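Local coordinates for secreted protein ESXB (Bacillus anthracis, PDB 4J10) that is a small secreted helical-hairpin protein of the WXG100 family, of unproven function but probably exported by an ESX-type secretion system, at residues A[76-79]-A[80-83]; A[8-11]-A[12-15]; A[67-70]-A[71-75]. All coordinates share one frame; numbering follows the deposited sequence. Where two conformers were deposited one is given.

Contact 1 (A[76-79]-A[80-83])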
loop_
_atom_site.group_PDB
_atom_site.type_symbol
_atom_site.label_atom_id
_atom_site.label_comp_id
_atom_site.label_asym_id
_atom_site.label_seq_id
_atom_site.Cartn_x
_atom_site.Cartn_y
_atom_site.Cartn_z
ATOM N N SER A 76 9.355 -10.239 -2.365
ATOM C CA SER A 76 10.372 -10.429 -1.331
ATOM C C SER A 76 10.912 -11.859 -1.352
ATOM O O SER A 76 12.130 -12.079 -1.362
ATOM C CB SER A 76 9.785 -10.104 0.044
ATOM O OG SER A 76 10.758 -10.231 1.066
ATOM N N THR A 77 10.013 -12.841 -1.375
ATOM C CA THR A 77 10.417 -14.241 -1.443
ATOM C C THR A 77 11.237 -14.549 -2.694
ATOM O O THR A 77 12.251 -15.260 -2.635
ATOM C CB THR A 77 9.182 -15.150 -1.403
ATOM O OG1 THR A 77 8.558 -15.031 -0.120
ATOM C CG2 THR A 77 9.561 -16.603 -1.631
ATOM N N ASP A 78 10.813 -14.009 -3.831
ATOM C CA ASP A 78 11.521 -14.292 -5.079
ATOM C C ASP A 78 12.937 -13.706 -5.074
ATOM O O ASP A 78 13.880 -14.346 -5.557
ATOM C CB ASP A 78 10.732 -13.778 -6.293
ATOM C CG ASP A 78 9.488 -14.604 -6.572
ATOM O OD1 ASP A 78 9.359 -15.706 -6.002
ATOM O OD2 ASP A 78 8.637 -14.149 -7.365
ATOM N N LEU A 79 13.082 -12.499 -4.527
ATOM C CA LEU A 79 14.398 -11.877 -4.399
ATOM C C LEU A 79 15.299 -12.693 -3.469
ATOM O O LEU A 79 16.473 -12.914 -3.761
ATOM C CB LEU A 79 14.253 -10.441 -3.899
ATOM C CG LEU A 79 13.632 -9.469 -4.904
ATOM C CD1 LEU A 79 13.170 -8.219 -4.177
ATOM C CD2 LEU A 79 14.611 -9.120 -6.027
ATOM N N LYS A 80 14.747 -13.149 -2.352
ATOM C CA LYS A 80 15.511 -13.955 -1.408
ATOM C C LYS A 80 15.935 -15.296 -2.024
ATOM O O LYS A 80 17.047 -15.773 -1.793
ATOM C CB LYS A 80 14.702 -14.145 -0.119
ATOM C CG LYS A 80 15.301 -15.088 0.904
ATOM C CD LYS A 80 16.664 -14.617 1.406
ATOM C CE LYS A 80 17.113 -15.479 2.575
ATOM N NZ LYS A 80 18.577 -15.384 2.838
ATOM N N ARG A 81 15.057 -15.895 -2.821
ATOM C CA ARG A 81 15.386 -17.148 -3.494
ATOM C C ARG A 81 16.571 -16.985 -4.446
ATOM O O ARG A 81 17.444 -17.849 -4.516
ATOM C CB ARG A 81 14.164 -17.683 -4.242
ATOM C CG ARG A 81 14.404 -18.964 -4.998
ATOM C CD ARG A 81 13.122 -19.775 -5.099
ATOM N NE ARG A 81 11.988 -18.985 -5.575
ATOM C CZ ARG A 81 11.080 -19.423 -6.441
ATOM N NH1 ARG A 81 11.168 -20.650 -6.938
ATOM N NH2 ARG A 81 10.083 -18.633 -6.818
ATOM N N ILE A 82 16.610 -15.861 -5.158
ATOM C CA ILE A 82 17.730 -15.593 -6.052
ATOM C C ILE A 82 18.987 -15.279 -5.245
ATOM O O ILE A 82 20.081 -15.722 -5.599
ATOM C CB ILE A 82 17.427 -14.484 -7.070
ATOM C CG1 ILE A 82 16.290 -14.911 -7.987
ATOM C CG2 ILE A 82 18.682 -14.175 -7.902
ATOM C CD1 ILE A 82 15.752 -13.791 -8.839
ATOM N N ALA A 83 18.839 -14.530 -4.155
ATOM C CA ALA A 83 19.980 -14.268 -3.275
ATOM C C ALA A 83 20.609 -15.571 -2.784
ATOM O O ALA A 83 21.830 -15.740 -2.830
ATOM C CB ALA A 83 19.549 -13.408 -2.097
#
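D78 and R81 reach out from the same flank of the helix and run alongside each other in the same direction, three residues apart. In the given conformer of R81, one of two, NH2 turns back to D78 OD1 at 3.1 Å, a salt bridge with a nearly straight N-H that is probably not permanent. The two flat groups do not share a plane: the carboxylate and guanidinium are turned 47° against each other, with OD1 in the guanidinium plane at its edge and NH2 above the carboxylate plane. R81 gets there by running CG away from its own backbone N (chi1 179°) and bending at chi3, which folds the charged end toward the preceding turn. Beneath this pair runs the plain i to i+4 bonding of an alpha helix, from K80 N to S76 O at 3.0 Å through to A83 N on L79 O at 2.9 Å. I82 lays CG1 alongside one of these carbonyls, 3.5 Å from D78 O. Residues 76-83 belong to helix 48-90, the second arm of the helical hairpin that WXG100 proteins form, and its faces are divided accordingly. L79 packs on I17 and A83 on L14 of helix 11-41, and F54 of the second subunit lies against D78, L79 and I82. K80 leaves on a different side from R81, its chain bent at chi2, and NZ makes salt bridges with E15 and D84. S76 OG is hydrogen-bonded to A18 O of helix 11-41 in the same chain.

Contact 2 (A[8-11]-A[12-15])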
loop_
_atom_site.group_PDB
_atom_site.type_symbol
_atom_site.label_atom_id
_atom_site.label_comp_id
_atom_site.label_asym_id
_atom_site.label_seq_id
_atom_site.Cartn_x
_atom_site.Cartn_y
_atom_site.Cartn_z
ATOM N N LYS A 8 26.315 -3.043 -8.460
ATOM C CA LYS A 8 26.233 -4.414 -8.952
ATOM C C LYS A 8 25.406 -5.296 -8.030
ATOM O O LYS A 8 25.444 -5.159 -6.810
ATOM C CB LYS A 8 27.628 -5.009 -9.130
ATOM C CG LYS A 8 28.449 -4.375 -10.248
ATOM C CD LYS A 8 29.837 -5.017 -10.347
ATOM C CE LYS A 8 30.716 -4.312 -11.362
ATOM N NZ LYS A 8 32.120 -4.801 -11.293
ATOM N N ILE A 9 24.645 -6.198 -8.624
ATOM C CA ILE A 9 23.803 -7.102 -7.848
ATOM C C ILE A 9 24.661 -8.104 -7.069
ATOM O O ILE A 9 25.618 -8.666 -7.598
ATOM C CB ILE A 9 22.789 -7.825 -8.756
ATOM C CG1 ILE A 9 21.740 -6.831 -9.254
ATOM C CG2 ILE A 9 22.109 -8.979 -8.019
ATOM C CD1 ILE A 9 20.725 -7.431 -10.202
ATOM N N THR A 10 24.336 -8.281 -5.793
ATOM C CA THR A 10 24.980 -9.255 -4.916
ATOM C C THR A 10 23.852 -9.864 -4.081
ATOM O O THR A 10 22.760 -9.317 -4.039
ATOM C CB THR A 10 25.938 -8.573 -3.940
ATOM O OG1 THR A 10 25.175 -7.708 -3.086
ATOM C CG2 THR A 10 27.001 -7.760 -4.685
ATOM N N PRO A 11 24.115 -10.974 -3.370
ATOM C CA PRO A 11 23.074 -11.488 -2.474
ATOM C C PRO A 11 22.636 -10.453 -1.440
ATOM O O PRO A 11 21.458 -10.366 -1.109
ATOM C CB PRO A 11 23.765 -12.673 -1.784
ATOM C CG PRO A 11 24.811 -13.102 -2.746
ATOM C CD PRO A 11 25.296 -11.846 -3.393
ATOM N N GLU A 12 23.580 -9.669 -0.940
ATOM C CA GLU A 12 23.267 -8.625 0.028
ATOM C C GLU A 12 22.331 -7.576 -0.563
ATOM O O GLU A 12 21.417 -7.095 0.115
ATOM C CB GLU A 12 24.555 -7.984 0.552
ATOM C CG GLU A 12 25.436 -8.935 1.361
ATOM C CD GLU A 12 26.413 -9.747 0.510
ATOM O OE1 GLU A 12 26.326 -9.709 -0.734
ATOM O OE2 GLU A 12 27.289 -10.421 1.093
ATOM N N GLU A 13 22.547 -7.209 -1.826
ATOM C CA GLU A 13 21.667 -6.221 -2.455
ATOM C C GLU A 13 20.258 -6.794 -2.624
ATOM O O GLU A 13 19.256 -6.111 -2.388
ATOM C CB GLU A 13 22.202 -5.767 -3.815
ATOM C CG GLU A 13 23.389 -4.834 -3.761
ATOM C CD GLU A 13 23.075 -3.511 -3.115
ATOM O OE1 GLU A 13 21.879 -3.200 -2.897
ATOM O OE2 GLU A 13 24.034 -2.768 -2.816
ATOM N N LEU A 14 20.179 -8.049 -3.047
ATOM C CA LEU A 14 18.882 -8.678 -3.217
ATOM C C LEU A 14 18.152 -8.804 -1.884
ATOM O O LEU A 14 16.940 -8.609 -1.810
ATOM C CB LEU A 14 19.035 -10.044 -3.878
ATOM C CG LEU A 14 19.539 -9.966 -5.319
ATOM C CD1 LEU A 14 19.861 -11.339 -5.864
ATOM C CD2 LEU A 14 18.474 -9.305 -6.181
ATOM N N GLU A 15 18.901 -9.114 -0.830
ATOM C CA GLU A 15 18.297 -9.216 0.500
ATOM C C GLU A 15 17.844 -7.856 1.031
ATOM O O GLU A 15 16.810 -7.774 1.698
ATOM C CB GLU A 15 19.251 -9.920 1.472
ATOM C CG GLU A 15 19.381 -11.406 1.157
ATOM C CD GLU A 15 20.512 -12.084 1.892
ATOM O OE1 GLU A 15 21.524 -11.411 2.190
ATOM O OE2 GLU A 15 20.395 -13.310 2.147
#
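T10 OG1 has two partners in the first helical turn: E13 N donates to it at 3.0 Å with an N-H angle of 156°, and the hydroxyl gives a weak bond to E12 OE1 at 3.3 Å. The first of these is the N-cap bond of helix 11-41. It depends on chi1 of T10 (64°), which sets OG1 between the backbone N and the carbonyl carbon and turns it in toward the amides of the opening turn. E12 reaches the same oxygen by bending at chi2, its side chain crossing that of T10 at about a right angle, and OE1 also lies 3.6 Å from P11 CD as the glutamate runs beside the proline ring. P11 takes the first position of the helix. The regular bonding starts at once, with L14 N to T10 O at 3.0 Å and E15 N to P11 O at 2.9 Å. On the inner side, in the given conformer of I9, CG2 meets L14 CG at 3.9 Å, where the incoming loop lies against the helix. F86 of helix 48-90 lies against I9 and P11, while W46 of the second subunit packs on L14. The other two carboxylates have partners of their own: E13 OE1 makes a salt bridge with R16 NE, and E15 OE2 one with R87 NH2, which ties it to helix 48-90. With the threonine oxygen taking up E13 N, the carboxylates of E12 and E13 lie near the positive end of the helix dipole and would probably be favoured there.

Contact 3 (A[67-70]-A[71-75])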
loop_
_atom_site.group_PDB
_atom_site.type_symbol
_atom_site.label_atom_id
_atom_site.label_comp_id
_atom_site.label_asym_id
_atom_site.label_seq_id
_atom_site.Cartn_x
_atom_site.Cartn_y
_atom_site.Cartn_z
ATOM N N GLN A 67 -4.931 -7.964 -1.832
ATOM C CA GLN A 67 -4.218 -8.396 -3.031
ATOM C C GLN A 67 -2.777 -7.873 -3.005
ATOM O O GLN A 67 -1.826 -8.596 -3.296
ATOM C CB GLN A 67 -4.930 -7.885 -4.290
ATOM C CG GLN A 67 -6.333 -8.440 -4.495
ATOM C CD GLN A 67 -6.327 -9.932 -4.734
ATOM O OE1 GLN A 67 -5.611 -10.424 -5.602
ATOM N NE2 GLN A 67 -7.115 -10.660 -3.956
ATOM N N TYR A 68 -2.614 -6.609 -2.641
ATOM C CA TYR A 68 -1.331 -5.929 -2.684
ATOM C C TYR A 68 -0.280 -6.565 -1.787
ATOM O O TYR A 68 0.845 -6.833 -2.213
ATOM C CB TYR A 68 -1.549 -4.490 -2.232
ATOM C CG TYR A 68 -0.323 -3.615 -2.205
ATOM C CD1 TYR A 68 0.273 -3.184 -3.378
ATOM C CD2 TYR A 68 0.210 -3.160 -1.008
ATOM C CE1 TYR A 68 1.373 -2.365 -3.358
ATOM C CE2 TYR A 68 1.308 -2.316 -0.980
ATOM C CZ TYR A 68 1.889 -1.917 -2.162
ATOM O OH TYR A 68 2.973 -1.075 -2.123
ATOM N N ILE A 69 -0.653 -6.792 -0.536
ATOM C CA ILE A 69 0.279 -7.277 0.467
ATOM C C ILE A 69 0.939 -8.603 0.059
ATOM O O ILE A 69 2.180 -8.684 0.066
ATOM C CB ILE A 69 -0.375 -7.306 1.874
ATOM C CG1 ILE A 69 -0.595 -5.872 2.366
ATOM C CG2 ILE A 69 0.481 -8.073 2.864
ATOM C CD1 ILE A 69 -1.377 -5.798 3.658
ATOM N N PRO A 70 0.147 -9.628 -0.342
ATOM C CA PRO A 70 0.814 -10.872 -0.781
ATOM C C PRO A 70 1.662 -10.725 -2.039
ATOM O O PRO A 70 2.621 -11.488 -2.214
ATOM C CB PRO A 70 -0.347 -11.848 -1.046
ATOM C CG PRO A 70 -1.538 -11.247 -0.364
ATOM C CD PRO A 70 -1.320 -9.768 -0.239
ATOM N N ILE A 71 1.340 -9.766 -2.903
ATOM C CA ILE A 71 2.173 -9.545 -4.079
ATOM C C ILE A 71 3.538 -9.018 -3.626
ATOM O O ILE A 71 4.579 -9.480 -4.108
ATOM C CB ILE A 71 1.534 -8.562 -5.091
ATOM C CG1 ILE A 71 0.251 -9.154 -5.689
ATOM C CG2 ILE A 71 2.550 -8.203 -6.194
ATOM C CD1 ILE A 71 -0.630 -8.100 -6.363
ATOM N N LEU A 72 3.566 -8.073 -2.687
ATOM C CA LEU A 72 4.840 -7.594 -2.136
ATOM C C LEU A 72 5.615 -8.716 -1.470
ATOM O O LEU A 72 6.838 -8.821 -1.618
ATOM C CB LEU A 72 4.627 -6.461 -1.123
ATOM C CG LEU A 72 3.952 -5.180 -1.590
ATOM C CD1 LEU A 72 4.148 -4.129 -0.510
ATOM C CD2 LEU A 72 4.522 -4.703 -2.914
ATOM N N GLU A 73 4.910 -9.560 -0.727
ATOM C CA GLU A 73 5.570 -10.673 -0.058
ATOM C C GLU A 73 6.144 -11.665 -1.058
ATOM O O GLU A 73 7.213 -12.213 -0.832
ATOM C CB GLU A 73 4.605 -11.346 0.921
ATOM C CG GLU A 73 4.278 -10.465 2.123
ATOM C CD GLU A 73 3.089 -10.967 2.868
ATOM O OE1 GLU A 73 2.059 -11.210 2.207
ATOM O OE2 GLU A 73 3.170 -11.130 4.105
ATOM N N GLY A 74 5.446 -11.866 -2.170
ATOM C CA GLY A 74 5.930 -12.734 -3.233
ATOM C C GLY A 74 7.205 -12.210 -3.861
ATOM O O GLY A 74 8.131 -12.982 -4.151
ATOM N N ILE A 75 7.264 -10.902 -4.082
ATOM C CA ILE A 75 8.462 -10.278 -4.617
ATOM C C ILE A 75 9.617 -10.461 -3.646
ATOM O O ILE A 75 10.729 -10.806 -4.046
ATOM C CB ILE A 75 8.220 -8.786 -4.921
ATOM C CG1 ILE A 75 7.249 -8.672 -6.102
ATOM C CG2 ILE A 75 9.547 -8.081 -5.214
ATOM C CD1 ILE A 75 6.712 -7.260 -6.317
#
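One face of the Y68 ring carries L72, whose CG stands 4.0 Å from the ring centroid and 17° off the normal, a CH-pi contact displaced toward the rim. The leucine straddles the phenol end: CD1 comes to 3.4 Å from Y68 CE2, and CD2 approaches the CE1 side. With CG swung opposite its backbone N (chi1 180°), Y68 carries its ring alongside the next turn, where the L72 side chain slants across it. Y68 OH is hydrogen-bonded to Q31 NE2 of the second subunit. On another flank E73 folds back alongside I69, its OE1 3.3 Å from P70 CA and beside I69 CG2. The backbone between is slightly disturbed. P70 offers no N-H to the turn before and kinks the helix; I71 N makes only a weak bond to Q67 O, at 3.4 Å, and I71 CG1 crowds the same oxygen at 3.2 Å. Regular bonding holds from L72 N to Y68 O onward. L72 also packs on F21 and A24 of helix 11-41, and on L35 of the second subunit, so this proline-kinked turn contributes to both the helical hairpin and the dimeric helical bundle of a WXG100 protein.

Contacts 1 and 3 adjoin on helix 48-90, whereas contact 2 opens helix 11-41, and all three touch the second subunit. Contact 3, partly buried, its centre about 6 Å from the centre of the chain, depends on aromatic and aliphatic packing. Contact 1, also partly buried, its centre about 16 Å from that point, combines apolar packing with salt bridges along its helix and across the hairpin. Contact 2, centred about 21 Å away from it, is a surface contact and relies on capping and carboxylates. Contacts 1 and 2 touch across the hairpin by a salt bridge and by apolar packing, I82 CG2 lying 3.7 Å from L14 CD1. Contacts 2 and 3 do not touch, their nearest atoms about 7 Å apart.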